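Local coordinates for citrate synthase (Mycobacterium tuberculosis, PDB 4TVM), which catalyses the condensation of oxaloacetate with acetyl-CoA and water to give citrate and CoA, the entry step of the Krebs cycle, at residues 118-123 with 145-150; 175-180 with 201-206; 184-189 with 206-211. One frame throughout, in Å; residues are numbered along the deposited sequence.

How the contacts relate
Along the chain, contact 1 (118-123 with 145-150) closes before the other two open. Contacts 2 and 3 interleave and share Gly206, with centres about 9 Å apart. Contact 1 lies about 19 Å from contact 2 and about 22 Å from contact 3, centre to centre. It packs helix 118-122 on the end of helix 133-147. Contact 2 joins the next two helices, 159-182 and 196-205, and contact 3 joins the loops that follow them. Lys121 packs on Tyr177, and Glu118 probably hydrogen-bonds to Tyr189, so the three form one continuous region of the mostly helical citrate synthase fold. All lie away from the oxaloacetate pocket.

Contact 1: residues 118-123 with 145-150; sequences EDLKRF and SAYYQD
Tyr147 takes Leu120 over one face of its ring and Asp119 CB obliquely near CE2. It has more surface buried here than any other residue of the two segments. Leu120 CB sits over the middle of the ring, 4.0 Å from the centroid and 6° off its normal, a CH-pi contact. With Leu120 CG anti to the backbone N (chi1 -175°), the branches fork beyond it: CD1 reaches Tyr147 CE1 and CD1, while CD2 goes to the edge of the Tyr148 ring, 4.4 Å from CE2. Asp119 CB is 3.6 Å from Tyr147 CE2. The Asp119 carboxylate forms a salt bridge by charge alone with Arg122 in the same segment, OD1 lying 3.3 Å from Arg122 NH1 but well out of the guanidinium plane. The contact sets the short helix 118-122 against the C-terminal end of helix 133-147, within the helical body of citrate synthase and close to the second subunit. Leu120 also packs on Val140 and Leu144 of helix 133-147. Tyr147 OH comes within 4.2 Å of Phe123 CD2, obliquely to that ring. The Phe123 ring meets Phe123 of the second subunit and is edge-to-face with Phe127 of that subunit. No hydrogen bond joins the two segments. Tyr148 OH instead bonds to His117 N, just before helix 118-122.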
ATOM      1  N   GLU A 118     -26.756   1.192  -3.442  1.00 41.55           N
ATOM      2  CA  GLU A 118     -27.116   2.270  -4.370  1.00 46.79           C
ATOM      3  C   GLU A 118     -26.334   3.585  -4.186  1.00 50.61           C
ATOM      4  O   GLU A 118     -26.032   4.272  -5.179  1.00 50.09           O
ATOM      5  CB  GLU A 118     -28.603   2.586  -4.279  1.00 50.06           C
ATOM      6  CG  GLU A 118     -29.462   1.780  -5.235  1.00 50.97           C
ATOM      7  CD  GLU A 118     -29.146   2.112  -6.667  1.00 50.09           C
ATOM      8  OE1 GLU A 118     -28.572   1.241  -7.351  1.00 46.81           O
ATOM      9  OE2 GLU A 118     -29.433   3.249  -7.088  1.00 50.98           O
ATOM     10  N   ASP A 119     -26.049   3.964  -2.935  1.00 44.65           N
ATOM     11  CA  ASP A 119     -25.209   5.138  -2.680  1.00 42.72           C
ATOM     12  C   ASP A 119     -23.780   4.970  -3.186  1.00 41.17           C
ATOM     13  O   ASP A 119     -23.170   5.917  -3.695  1.00 36.13           O
ATOM     14  CB  ASP A 119     -25.173   5.478  -1.208  1.00 45.00           C
ATOM     15  CG  ASP A 119     -26.455   6.081  -0.707  1.00 45.44           C
ATOM     16  OD1 ASP A 119     -27.437   6.212  -1.465  1.00 49.94           O
ATOM     17  OD2 ASP A 119     -26.474   6.418   0.489  1.00 51.84           O
ATOM     18  N   LEU A 120     -23.247   3.763  -3.044  1.00 42.65           N
ATOM     19  CA  LEU A 120     -21.918   3.453  -3.570  1.00 39.33           C
ATOM     20  C   LEU A 120     -21.940   3.418  -5.060  1.00 35.03           C
ATOM     21  O   LEU A 120     -20.983   3.813  -5.709  1.00 42.82           O
ATOM     22  CB  LEU A 120     -21.365   2.140  -3.039  1.00 39.17           C
ATOM     23  CG  LEU A 120     -19.929   1.912  -3.522  1.00 41.50           C
ATOM     24  CD1 LEU A 120     -19.007   2.958  -2.940  1.00 41.58           C
ATOM     25  CD2 LEU A 120     -19.421   0.513  -3.207  1.00 43.99           C
ATOM     26  N   LYS A 121     -23.047   2.995  -5.619  1.00 35.56           N
ATOM     27  CA  LYS A 121     -23.267   3.164  -7.067  1.00 34.58           C
ATOM     28  C   LYS A 121     -23.265   4.615  -7.469  1.00 33.96           C
ATOM     29  O   LYS A 121     -22.543   4.993  -8.371  1.00 34.14           O
ATOM     30  CB  LYS A 121     -24.596   2.556  -7.460  1.00 37.15           C
ATOM     31  CG  LYS A 121     -24.748   2.295  -8.937  1.00 39.51           C
ATOM     32  CD  LYS A 121     -26.211   2.169  -9.305  1.00 42.13           C
ATOM     33  CE  LYS A 121     -26.393   1.798 -10.765  1.00 42.16           C
ATOM     34  NZ  LYS A 121     -27.420   2.646 -11.402  1.00 41.76           N
ATOM     35  N   ARG A 122     -24.072   5.431  -6.775  1.00 37.00           N
ATOM     36  CA  ARG A 122     -24.181   6.866  -7.047  1.00 35.84           C
ATOM     37  C   ARG A 122     -22.852   7.622  -6.923  1.00 34.09           C
ATOM     38  O   ARG A 122     -22.581   8.519  -7.693  1.00 32.24           O
ATOM     39  CB  ARG A 122     -25.194   7.491  -6.097  1.00 43.45           C
ATOM     40  CG  ARG A 122     -26.653   7.355  -6.510  1.00 52.36           C
ATOM     41  CD  ARG A 122     -27.575   7.630  -5.323  1.00 58.58           C
ATOM     42  NE  ARG A 122     -27.223   8.871  -4.631  1.00 64.94           N
ATOM     43  CZ  ARG A 122     -27.848   9.342  -3.549  1.00 75.67           C
ATOM     44  NH1 ARG A 122     -28.875   8.685  -3.009  1.00 77.42           N
ATOM     45  NH2 ARG A 122     -27.448  10.490  -3.007  1.00 75.34           N
ATOM     46  N   PHE A 123     -22.049   7.265  -5.926  1.00 34.43           N
ATOM     47  CA  PHE A 123     -20.711   7.810  -5.704  1.00 36.53           C
ATOM     48  C   PHE A 123     -19.813   7.840  -6.938  1.00 40.90           C
ATOM     49  O   PHE A 123     -18.922   8.660  -7.020  1.00 44.34           O
ATOM     50  CB  PHE A 123     -20.066   6.947  -4.639  1.00 39.14           C
ATOM     51  CG  PHE A 123     -18.689   7.365  -4.226  1.00 37.25           C
ATOM     52  CD1 PHE A 123     -17.580   6.838  -4.860  1.00 38.76           C
ATOM     53  CD2 PHE A 123     -18.509   8.175  -3.125  1.00 39.22           C
ATOM     54  CE1 PHE A 123     -16.299   7.160  -4.444  1.00 42.64           C
ATOM     55  CE2 PHE A 123     -17.230   8.516  -2.703  1.00 42.54           C
ATOM     56  CZ  PHE A 123     -16.119   7.997  -3.360  1.00 42.44           C
ATOM     57  N   SER A 145     -15.135   0.629   2.999  1.00 37.64           N
ATOM     58  CA  SER A 145     -15.160   0.627   4.434  1.00 40.39           C
ATOM     59  C   SER A 145     -16.206   1.622   4.926  1.00 46.00           C
ATOM     60  O   SER A 145     -16.721   1.492   6.028  1.00 52.86           O
ATOM     61  CB  SER A 145     -13.789   0.976   4.988  1.00 43.05           C
ATOM     62  OG  SER A 145     -12.843  -0.029   4.658  1.00 43.95           O
ATOM     63  N   ALA A 146     -16.539   2.602   4.098  1.00 46.28           N
ATOM     64  CA  ALA A 146     -17.636   3.506   4.401  1.00 45.75           C
ATOM     65  C   ALA A 146     -19.020   2.844   4.300  1.00 44.07           C
ATOM     66  O   ALA A 146     -19.965   3.325   4.912  1.00 43.54           O
ATOM     67  CB  ALA A 146     -17.578   4.740   3.489  1.00 44.76           C
ATOM     68  N   TYR A 147     -19.171   1.794   3.497  1.00 43.73           N
ATOM     69  CA  TYR A 147     -20.512   1.210   3.279  1.00 41.80           C
ATOM     70  C   TYR A 147     -20.692  -0.165   3.888  1.00 44.69           C
ATOM     71  O   TYR A 147     -21.808  -0.654   4.032  1.00 53.47           O
ATOM     72  CB  TYR A 147     -20.810   1.121   1.794  1.00 40.30           C
ATOM     73  CG  TYR A 147     -20.935   2.442   1.154  1.00 40.66           C
ATOM     74  CD1 TYR A 147     -19.812   3.086   0.630  1.00 45.92           C
ATOM     75  CD2 TYR A 147     -22.162   3.090   1.092  1.00 44.32           C
ATOM     76  CE1 TYR A 147     -19.910   4.348   0.044  1.00 47.63           C
ATOM     77  CE2 TYR A 147     -22.269   4.358   0.510  1.00 47.00           C
ATOM     78  CZ  TYR A 147     -21.150   4.967  -0.017  1.00 46.45           C
ATOM     79  OH  TYR A 147     -21.256   6.189  -0.604  1.00 58.24           O
ATOM     80  N   TYR A 148     -19.586  -0.817   4.192  1.00 45.03           N
ATOM     81  CA  TYR A 148     -19.616  -2.158   4.715  1.00 42.62           C
ATOM     82  C   TYR A 148     -18.763  -2.121   5.980  1.00 46.16           C
ATOM     83  O   TYR A 148     -17.825  -2.889   6.136  1.00 45.08           O
ATOM     84  CB  TYR A 148     -19.138  -3.149   3.622  1.00 39.18           C
ATOM     85  CG  TYR A 148     -20.013  -3.044   2.365  1.00 38.17           C
ATOM     86  CD1 TYR A 148     -21.211  -3.735   2.264  1.00 37.02           C
ATOM     87  CD2 TYR A 148     -19.661  -2.219   1.300  1.00 37.61           C
ATOM     88  CE1 TYR A 148     -22.032  -3.636   1.132  1.00 32.57           C
ATOM     89  CE2 TYR A 148     -20.468  -2.111   0.172  1.00 36.68           C
ATOM     90  CZ  TYR A 148     -21.669  -2.812   0.095  1.00 36.03           C
ATOM     91  OH  TYR A 148     -22.512  -2.673  -1.029  1.00 33.90           O
ATOM     92  N   GLN A 149     -19.117  -1.167   6.856  1.00 52.07           N
ATOM     93  CA  GLN A 149     -18.630  -1.050   8.244  1.00 51.30           C
ATOM     94  C   GLN A 149     -19.024  -2.307   9.004  1.00 50.39           C
ATOM     95  O   GLN A 149     -18.435  -2.688  10.004  1.00 63.14           O
ATOM     96  CB  GLN A 149     -19.325   0.127   8.946  1.00 53.82           C
ATOM     97  CG  GLN A 149     -19.111   1.493   8.337  1.00 54.70           C
ATOM     98  CD  GLN A 149     -19.736   2.603   9.162  1.00 59.57           C
ATOM     99  OE1 GLN A 149     -20.916   2.545   9.512  1.00 60.65           O
ATOM    100  NE2 GLN A 149     -18.949   3.632   9.468  1.00 63.70           N
ATOM    101  N   ASP A 150     -20.105  -2.882   8.529  1.00 49.72           N
ATOM    102  CA  ASP A 150     -20.656  -4.135   8.974  1.00 55.91           C
ATOM    103  C   ASP A 150     -19.663  -5.217   9.484  1.00 57.80           C
ATOM    104  O   ASP A 150     -19.857  -5.757  10.562  1.00 59.09           O
ATOM    105  CB  ASP A 150     -21.448  -4.691   7.773  1.00 54.42           C
ATOM    106  CG  ASP A 150     -22.532  -5.614   8.174  1.00 55.64           C
ATOM    107  OD1 ASP A 150     -22.548  -6.047   9.339  1.00 57.61           O
ATOM    108  OD2 ASP A 150     -23.384  -5.910   7.321  1.00 61.14           O
TER

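Contact 2: residues 175-180 with 201-206; sequences AAYAYK and LRLTFG
Ala176 meets Leu203 and Thr204 where helices 159-182 and 196-205 come together. The axes of the short segments approach to 8.2 Å and run nearly parallel, 14° apart. Ala176 CB lies 3.3 Å from Leu203 CB and also touches Thr204 OG1, which bonds to Phe200 O one turn back. The small side chain lets the backbones come close, with Ala176 CA and Thr204 CA 4.6 Å apart. Tyr179 crosses Thr204 at about a right angle, its CD2 3.8 Å from Thr204 CG2. That methyl group also sits over the centre of the Phe205 ring. The Lys180 chain is bent at chi2 (-57°), which sets CD; its extended remainder carries NZ to the end of helix 196-205. NZ has its strongest partner in Gln185 OE1, outside the two segments. Lys180 NZ also bonds to Gly206 O just past the helix, at 2.9 Å from above the carbonyl plane, and weakly to Thr204 O. The helix dipole would probably favour a positive charge there. The Tyr177 flank is looser but buried, with Tyr177 CE1 4.2 Å from Leu203 CD2. The solvent side is that of Tyr179 and Phe205, both partly exposed. The whole is a close, near-parallel helix pair of the mainly helical citrate synthase fold.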
ATOM      1  N   ALA A 175     -15.252  -2.587 -11.205  1.00 35.27           N
ATOM      2  CA  ALA A 175     -14.393  -2.395 -12.359  1.00 32.58           C
ATOM      3  C   ALA A 175     -15.247  -2.174 -13.607  1.00 37.22           C
ATOM      4  O   ALA A 175     -14.897  -1.372 -14.471  1.00 36.73           O
ATOM      5  CB  ALA A 175     -13.514  -3.602 -12.536  1.00 33.07           C
ATOM      6  N   ALA A 176     -16.362  -2.887 -13.715  1.00 37.47           N
ATOM      7  CA  ALA A 176     -17.253  -2.665 -14.842  1.00 42.60           C
ATOM      8  C   ALA A 176     -17.845  -1.267 -14.771  1.00 46.12           C
ATOM      9  O   ALA A 176     -18.013  -0.643 -15.814  1.00 49.74           O
ATOM     10  CB  ALA A 176     -18.372  -3.693 -14.866  1.00 43.14           C
ATOM     11  N   TYR A 177     -18.168  -0.771 -13.571  1.00 39.12           N
ATOM     12  CA  TYR A 177     -18.705   0.585 -13.484  1.00 41.11           C
ATOM     13  C   TYR A 177     -17.679   1.651 -13.798  1.00 39.47           C
ATOM     14  O   TYR A 177     -18.009   2.684 -14.348  1.00 42.15           O
ATOM     15  CB  TYR A 177     -19.313   0.851 -12.123  1.00 41.30           C
ATOM     16  CG  TYR A 177     -20.619   0.157 -11.920  1.00 46.76           C
ATOM     17  CD1 TYR A 177     -21.083  -0.813 -12.818  1.00 49.12           C
ATOM     18  CD2 TYR A 177     -21.400   0.458 -10.834  1.00 48.38           C
ATOM     19  CE1 TYR A 177     -22.282  -1.443 -12.616  1.00 46.36           C
ATOM     20  CE2 TYR A 177     -22.605  -0.167 -10.636  1.00 50.14           C
ATOM     21  CZ  TYR A 177     -23.034  -1.112 -11.530  1.00 46.89           C
ATOM     22  OH  TYR A 177     -24.224  -1.726 -11.302  1.00 49.20           O
ATOM     23  N   ALA A 178     -16.433   1.401 -13.441  1.00 38.74           N
ATOM     24  CA  ALA A 178     -15.381   2.357 -13.711  1.00 37.06           C
ATOM     25  C   ALA A 178     -15.168   2.454 -15.212  1.00 36.69           C
ATOM     26  O   ALA A 178     -14.861   3.509 -15.728  1.00 41.54           O
ATOM     27  CB  ALA A 178     -14.115   1.931 -13.003  1.00 34.98           C
ATOM     28  N   TYR A 179     -15.315   1.337 -15.914  1.00 38.70           N
ATOM     29  CA  TYR A 179     -15.283   1.345 -17.384  1.00 39.37           C
ATOM     30  C   TYR A 179     -16.424   2.166 -17.891  1.00 37.37           C
ATOM     31  O   TYR A 179     -16.235   3.060 -18.685  1.00 40.43           O
ATOM     32  CB  TYR A 179     -15.401  -0.072 -17.980  1.00 38.15           C
ATOM     33  CG  TYR A 179     -15.515  -0.039 -19.456  1.00 38.84           C
ATOM     34  CD1 TYR A 179     -14.428   0.288 -20.238  1.00 41.67           C
ATOM     35  CD2 TYR A 179     -16.738  -0.299 -20.098  1.00 40.35           C
ATOM     36  CE1 TYR A 179     -14.539   0.336 -21.620  1.00 40.55           C
ATOM     37  CE2 TYR A 179     -16.857  -0.248 -21.474  1.00 35.34           C
ATOM     38  CZ  TYR A 179     -15.755   0.077 -22.224  1.00 37.39           C
ATOM     39  OH  TYR A 179     -15.844   0.126 -23.590  1.00 36.62           O
ATOM     40  N   LYS A 180     -17.624   1.890 -17.424  1.00 38.63           N
ATOM     41  CA  LYS A 180     -18.768   2.623 -17.972  1.00 45.00           C
ATOM     42  C   LYS A 180     -18.611   4.113 -17.788  1.00 43.82           C
ATOM     43  O   LYS A 180     -19.008   4.901 -18.658  1.00 42.21           O
ATOM     44  CB  LYS A 180     -20.073   2.147 -17.353  1.00 47.04           C
ATOM     45  CG  LYS A 180     -20.454   0.737 -17.805  1.00 45.15           C
ATOM     46  CD  LYS A 180     -20.547   0.693 -19.319  1.00 46.81           C
ATOM     47  CE  LYS A 180     -21.392  -0.474 -19.818  1.00 48.68           C
ATOM     48  NZ  LYS A 180     -21.484  -0.443 -21.303  1.00 47.66           N
ATOM     49  N   LEU A 201     -18.804  -9.370 -17.957  1.00 44.76           N
ATOM     50  CA  LEU A 201     -18.712  -8.938 -19.350  1.00 40.09           C
ATOM     51  C   LEU A 201     -19.930  -8.151 -19.822  1.00 38.43           C
ATOM     52  O   LEU A 201     -19.819  -7.272 -20.670  1.00 43.77           O
ATOM     53  CB  LEU A 201     -18.484 -10.144 -20.257  1.00 38.61           C
ATOM     54  CG  LEU A 201     -17.029 -10.595 -20.455  1.00 36.23           C
ATOM     55  CD1 LEU A 201     -16.963 -12.015 -21.010  1.00 36.12           C
ATOM     56  CD2 LEU A 201     -16.332  -9.648 -21.419  1.00 34.77           C
ATOM     57  N   ARG A 202     -21.096  -8.478 -19.310  1.00 38.07           N
ATOM     58  CA  ARG A 202     -22.314  -7.709 -19.613  1.00 37.81           C
ATOM     59  C   ARG A 202     -22.262  -6.329 -18.996  1.00 38.32           C
ATOM     60  O   ARG A 202     -22.716  -5.351 -19.594  1.00 33.86           O
ATOM     61  CB  ARG A 202     -23.547  -8.404 -19.037  1.00 38.74           C
ATOM     62  CG  ARG A 202     -24.867  -7.927 -19.628  1.00 42.31           C
ATOM     63  CD  ARG A 202     -26.074  -8.558 -18.947  1.00 40.65           C
ATOM     64  NE  ARG A 202     -27.268  -7.705 -18.997  1.00 40.89           N
ATOM     65  CZ  ARG A 202     -27.765  -7.018 -17.959  1.00 45.15           C
ATOM     66  NH1 ARG A 202     -27.157  -7.027 -16.768  1.00 44.51           N
ATOM     67  NH2 ARG A 202     -28.866  -6.286 -18.113  1.00 44.85           N
ATOM     68  N   LEU A 203     -21.758  -6.273 -17.758  1.00 39.75           N
ATOM     69  CA  LEU A 203     -21.722  -5.033 -17.004  1.00 34.05           C
ATOM     70  C   LEU A 203     -20.786  -4.088 -17.711  1.00 34.52           C
ATOM     71  O   LEU A 203     -20.975  -2.881 -17.677  1.00 33.15           O
ATOM     72  CB  LEU A 203     -21.193  -5.270 -15.626  1.00 32.69           C
ATOM     73  CG  LEU A 203     -22.108  -5.926 -14.625  1.00 32.20           C
ATOM     74  CD1 LEU A 203     -21.345  -6.050 -13.304  1.00 32.87           C
ATOM     75  CD2 LEU A 203     -23.338  -5.093 -14.443  1.00 31.39           C
ATOM     76  N   THR A 204     -19.778  -4.666 -18.345  1.00 34.13           N
ATOM     77  CA  THR A 204     -18.732  -3.926 -19.026  1.00 35.47           C
ATOM     78  C   THR A 204     -19.170  -3.497 -20.397  1.00 43.29           C
ATOM     79  O   THR A 204     -18.917  -2.368 -20.811  1.00 54.61           O
ATOM     80  CB  THR A 204     -17.511  -4.818 -19.203  1.00 30.81           C
ATOM     81  OG1 THR A 204     -17.238  -5.471 -17.962  1.00 28.38           O
ATOM     82  CG2 THR A 204     -16.299  -4.020 -19.596  1.00 31.26           C
ATOM     83  N   PHE A 205     -19.836  -4.396 -21.101  1.00 43.86           N
ATOM     84  CA  PHE A 205     -20.123  -4.190 -22.507  1.00 45.34           C
ATOM     85  C   PHE A 205     -21.590  -4.062 -22.841  1.00 43.32           C
ATOM     86  O   PHE A 205     -21.925  -3.658 -23.923  1.00 52.10           O
ATOM     87  CB  PHE A 205     -19.507  -5.353 -23.304  1.00 45.22           C
ATOM     88  CG  PHE A 205     -18.007  -5.357 -23.267  1.00 42.13           C
ATOM     89  CD1 PHE A 205     -17.294  -4.237 -23.721  1.00 41.41           C
ATOM     90  CD2 PHE A 205     -17.314  -6.430 -22.764  1.00 36.97           C
ATOM     91  CE1 PHE A 205     -15.919  -4.211 -23.685  1.00 38.95           C
ATOM     92  CE2 PHE A 205     -15.933  -6.407 -22.730  1.00 37.32           C
ATOM     93  CZ  PHE A 205     -15.236  -5.296 -23.185  1.00 38.01           C
ATOM     94  N   GLY A 206     -22.470  -4.413 -21.926  1.00 46.13           N
ATOM     95  CA  GLY A 206     -23.897  -4.314 -22.167  1.00 48.30           C
ATOM     96  C   GLY A 206     -24.387  -2.876 -22.281  1.00 50.87           C
ATOM     97  O   GLY A 206     -23.880  -1.977 -21.593  1.00 51.52           O
TER

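Contact 3: residues 184-189 with 206-211; sequences GQPFLY and GFPAEP
Leu188 and Pro186 face Gly206 and Pro208 across two loops. Leu188 splits its branches between them. Leu188 CD2 packs directly on the backbone of Gly206, 3.6 Å from Gly206 C, and Leu188 CD1 is 4.0 Å from Pro208 CG. The Leu188 and Pro208 side chains pass each other at a slant. Pro186 and Pro208 also meet aslant, CG to CG at 3.8 Å, nearer the surface. Beside them, Gln185 is extended beyond CG and brings its amide to the Phe207 ring. Gln185 OE1 comes 3.4 Å from Phe207 CE1. The amide and ring planes are turned 43° from each other, so the two groups neither stack flat nor stand upright. The CB of Phe207 points away from the 184-189 loop, yet the ring turns back to meet Gln185. The loops follow helices 159-182 and 196-205, and Tyr177 of the first helix bonds to Leu188 O. The contact is mostly apolar packing, with the Gln185 amide against the Phe207 ring. It rests on no hydrogen bond between the two loops, while Gln185 OE1 is held by Lys180 NZ of helix 159-182.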
ATOM      1  N   GLY A 184     -19.249   6.992 -21.909  1.00 45.03           N
ATOM      2  CA  GLY A 184     -20.426   7.758 -21.477  1.00 45.28           C
ATOM      3  C   GLY A 184     -21.521   6.914 -20.873  1.00 45.55           C
ATOM      4  O   GLY A 184     -22.605   7.402 -20.621  1.00 54.76           O
ATOM      5  N   GLN A 185     -21.257   5.653 -20.595  1.00 43.79           N
ATOM      6  CA  GLN A 185     -22.352   4.690 -20.661  1.00 42.66           C
ATOM      7  C   GLN A 185     -23.126   4.379 -19.370  1.00 40.04           C
ATOM      8  O   GLN A 185     -22.576   4.421 -18.271  1.00 42.19           O
ATOM      9  CB  GLN A 185     -21.848   3.423 -21.322  1.00 42.08           C
ATOM     10  CG  GLN A 185     -21.305   3.713 -22.709  1.00 43.26           C
ATOM     11  CD  GLN A 185     -20.555   2.555 -23.321  1.00 43.78           C
ATOM     12  OE1 GLN A 185     -20.678   1.395 -22.895  1.00 47.85           O
ATOM     13  NE2 GLN A 185     -19.807   2.854 -24.354  1.00 41.56           N
ATOM     14  N   PRO A 186     -24.424   4.074 -19.513  1.00 36.25           N
ATOM     15  CA  PRO A 186     -25.219   3.715 -18.361  1.00 36.01           C
ATOM     16  C   PRO A 186     -24.629   2.552 -17.643  1.00 38.97           C
ATOM     17  O   PRO A 186     -24.022   1.681 -18.262  1.00 43.04           O
ATOM     18  CB  PRO A 186     -26.557   3.268 -18.957  1.00 32.70           C
ATOM     19  CG  PRO A 186     -26.572   3.714 -20.338  1.00 32.86           C
ATOM     20  CD  PRO A 186     -25.239   4.237 -20.732  1.00 33.79           C
ATOM     21  N   PHE A 187     -24.820   2.498 -16.346  1.00 42.60           N
ATOM     22  CA  PHE A 187     -24.426   1.297 -15.648  1.00 42.93           C
ATOM     23  C   PHE A 187     -25.567   0.339 -15.819  1.00 44.73           C
ATOM     24  O   PHE A 187     -26.704   0.751 -15.793  1.00 53.54           O
ATOM     25  CB  PHE A 187     -24.211   1.521 -14.166  1.00 37.32           C
ATOM     26  CG  PHE A 187     -23.087   2.468 -13.825  1.00 38.71           C
ATOM     27  CD1 PHE A 187     -22.263   3.056 -14.794  1.00 41.98           C
ATOM     28  CD2 PHE A 187     -22.829   2.747 -12.504  1.00 37.15           C
ATOM     29  CE1 PHE A 187     -21.222   3.908 -14.414  1.00 40.89           C
ATOM     30  CE2 PHE A 187     -21.805   3.589 -12.137  1.00 38.47           C
ATOM     31  CZ  PHE A 187     -20.997   4.168 -13.090  1.00 37.81           C
ATOM     32  N   LEU A 188     -25.265  -0.943 -15.982  1.00 48.83           N
ATOM     33  CA  LEU A 188     -26.284  -2.009 -15.884  1.00 44.93           C
ATOM     34  C   LEU A 188     -26.244  -2.625 -14.493  1.00 42.05           C
ATOM     35  O   LEU A 188     -25.387  -2.269 -13.690  1.00 36.64           O
ATOM     36  CB  LEU A 188     -26.022  -3.097 -16.944  1.00 45.91           C
ATOM     37  CG  LEU A 188     -26.755  -2.920 -18.284  1.00 49.24           C
ATOM     38  CD1 LEU A 188     -26.674  -1.478 -18.740  1.00 47.39           C
ATOM     39  CD2 LEU A 188     -26.220  -3.849 -19.382  1.00 49.24           C
ATOM     40  N   TYR A 189     -27.158  -3.565 -14.218  1.00 41.44           N
ATOM     41  CA  TYR A 189     -27.120  -4.353 -12.984  1.00 40.77           C
ATOM     42  C   TYR A 189     -26.787  -5.817 -13.230  1.00 39.57           C
ATOM     43  O   TYR A 189     -26.915  -6.266 -14.334  1.00 49.18           O
ATOM     44  CB  TYR A 189     -28.446  -4.256 -12.278  1.00 40.27           C
ATOM     45  CG  TYR A 189     -28.667  -2.918 -11.645  1.00 42.71           C
ATOM     46  CD1 TYR A 189     -28.178  -2.639 -10.363  1.00 44.41           C
ATOM     47  CD2 TYR A 189     -29.367  -1.925 -12.311  1.00 40.76           C
ATOM     48  CE1 TYR A 189     -28.389  -1.400  -9.771  1.00 39.05           C
ATOM     49  CE2 TYR A 189     -29.590  -0.707 -11.736  1.00 37.80           C
ATOM     50  CZ  TYR A 189     -29.096  -0.449 -10.473  1.00 39.20           C
ATOM     51  OH  TYR A 189     -29.343   0.774  -9.920  1.00 38.19           O
ATOM     52  N   GLY A 206     -22.470  -4.413 -21.926  1.00 46.13           N
ATOM     53  CA  GLY A 206     -23.897  -4.314 -22.167  1.00 48.30           C
ATOM     54  C   GLY A 206     -24.387  -2.876 -22.281  1.00 50.87           C
ATOM     55  O   GLY A 206     -23.880  -1.977 -21.593  1.00 51.52           O
ATOM     56  N   PHE A 207     -25.358  -2.665 -23.177  1.00 50.73           N
ATOM     57  CA  PHE A 207     -26.149  -1.450 -23.201  1.00 47.03           C
ATOM     58  C   PHE A 207     -27.557  -1.796 -22.778  1.00 50.17           C
ATOM     59  O   PHE A 207     -27.948  -2.948 -22.829  1.00 56.01           O
ATOM     60  CB  PHE A 207     -26.188  -0.878 -24.595  1.00 48.31           C
ATOM     61  CG  PHE A 207     -24.840  -0.659 -25.192  1.00 54.78           C
ATOM     62  CD1 PHE A 207     -24.123   0.506 -24.907  1.00 58.24           C
ATOM     63  CD2 PHE A 207     -24.272  -1.610 -26.039  1.00 55.49           C
ATOM     64  CE1 PHE A 207     -22.859   0.714 -25.451  1.00 60.03           C
ATOM     65  CE2 PHE A 207     -23.007  -1.404 -26.586  1.00 59.45           C
ATOM     66  CZ  PHE A 207     -22.299  -0.248 -26.292  1.00 60.01           C
ATOM     67  N   PRO A 208     -28.351  -0.796 -22.385  1.00 54.75           N
ATOM     68  CA  PRO A 208     -29.787  -1.041 -22.239  1.00 60.60           C
ATOM     69  C   PRO A 208     -30.544  -1.041 -23.601  1.00 67.03           C
ATOM     70  O   PRO A 208     -31.716  -1.409 -23.653  1.00 71.00           O
ATOM     71  CB  PRO A 208     -30.241   0.118 -21.350  1.00 60.13           C
ATOM     72  CG  PRO A 208     -28.974   0.860 -20.975  1.00 59.46           C
ATOM     73  CD  PRO A 208     -28.035   0.602 -22.101  1.00 51.69           C
ATOM     74  N   ALA A 209     -29.872  -0.645 -24.683  1.00 71.74           N
ATOM     75  CA  ALA A 209     -30.446  -0.683 -26.036  1.00 74.74           C
ATOM     76  C   ALA A 209     -30.738  -2.080 -26.610  1.00 74.92           C
ATOM     77  O   ALA A 209     -31.522  -2.210 -27.550  1.00 71.04           O
ATOM     78  CB  ALA A 209     -29.547   0.085 -26.999  1.00 74.88           C
ATOM     79  N   GLU A 210     -30.084  -3.105 -26.074  1.00 76.10           N
ATOM     80  CA  GLU A 210     -30.260  -4.472 -26.541  1.00 70.20           C
ATOM     81  C   GLU A 210     -29.962  -5.456 -25.416  1.00 63.67           C
ATOM     82  O   GLU A 210     -29.311  -5.104 -24.455  1.00 64.44           O
ATOM     83  CB  GLU A 210     -29.344  -4.748 -27.735  1.00 73.71           C
ATOM     84  CG  GLU A 210     -27.856  -4.494 -27.500  1.00 75.25           C
ATOM     85  CD  GLU A 210     -27.037  -4.639 -28.776  1.00 78.02           C
ATOM     86  OE1 GLU A 210     -26.109  -5.471 -28.817  1.00 75.05           O
ATOM     87  OE2 GLU A 210     -27.324  -3.921 -29.755  1.00 73.80           O
ATOM     88  N   PRO A 211     -30.462  -6.696 -25.522  1.00 67.67           N
ATOM     89  CA  PRO A 211     -30.054  -7.688 -24.524  1.00 59.84           C
ATOM     90  C   PRO A 211     -28.622  -8.110 -24.813  1.00 55.72           C
ATOM     91  O   PRO A 211     -28.185  -8.022 -25.958  1.00 50.26           O
ATOM     92  CB  PRO A 211     -31.022  -8.862 -24.755  1.00 62.12           C
ATOM     93  CG  PRO A 211     -31.922  -8.474 -25.896  1.00 61.11           C
ATOM     94  CD  PRO A 211     -31.325  -7.279 -26.573  1.00 61.63           C
TER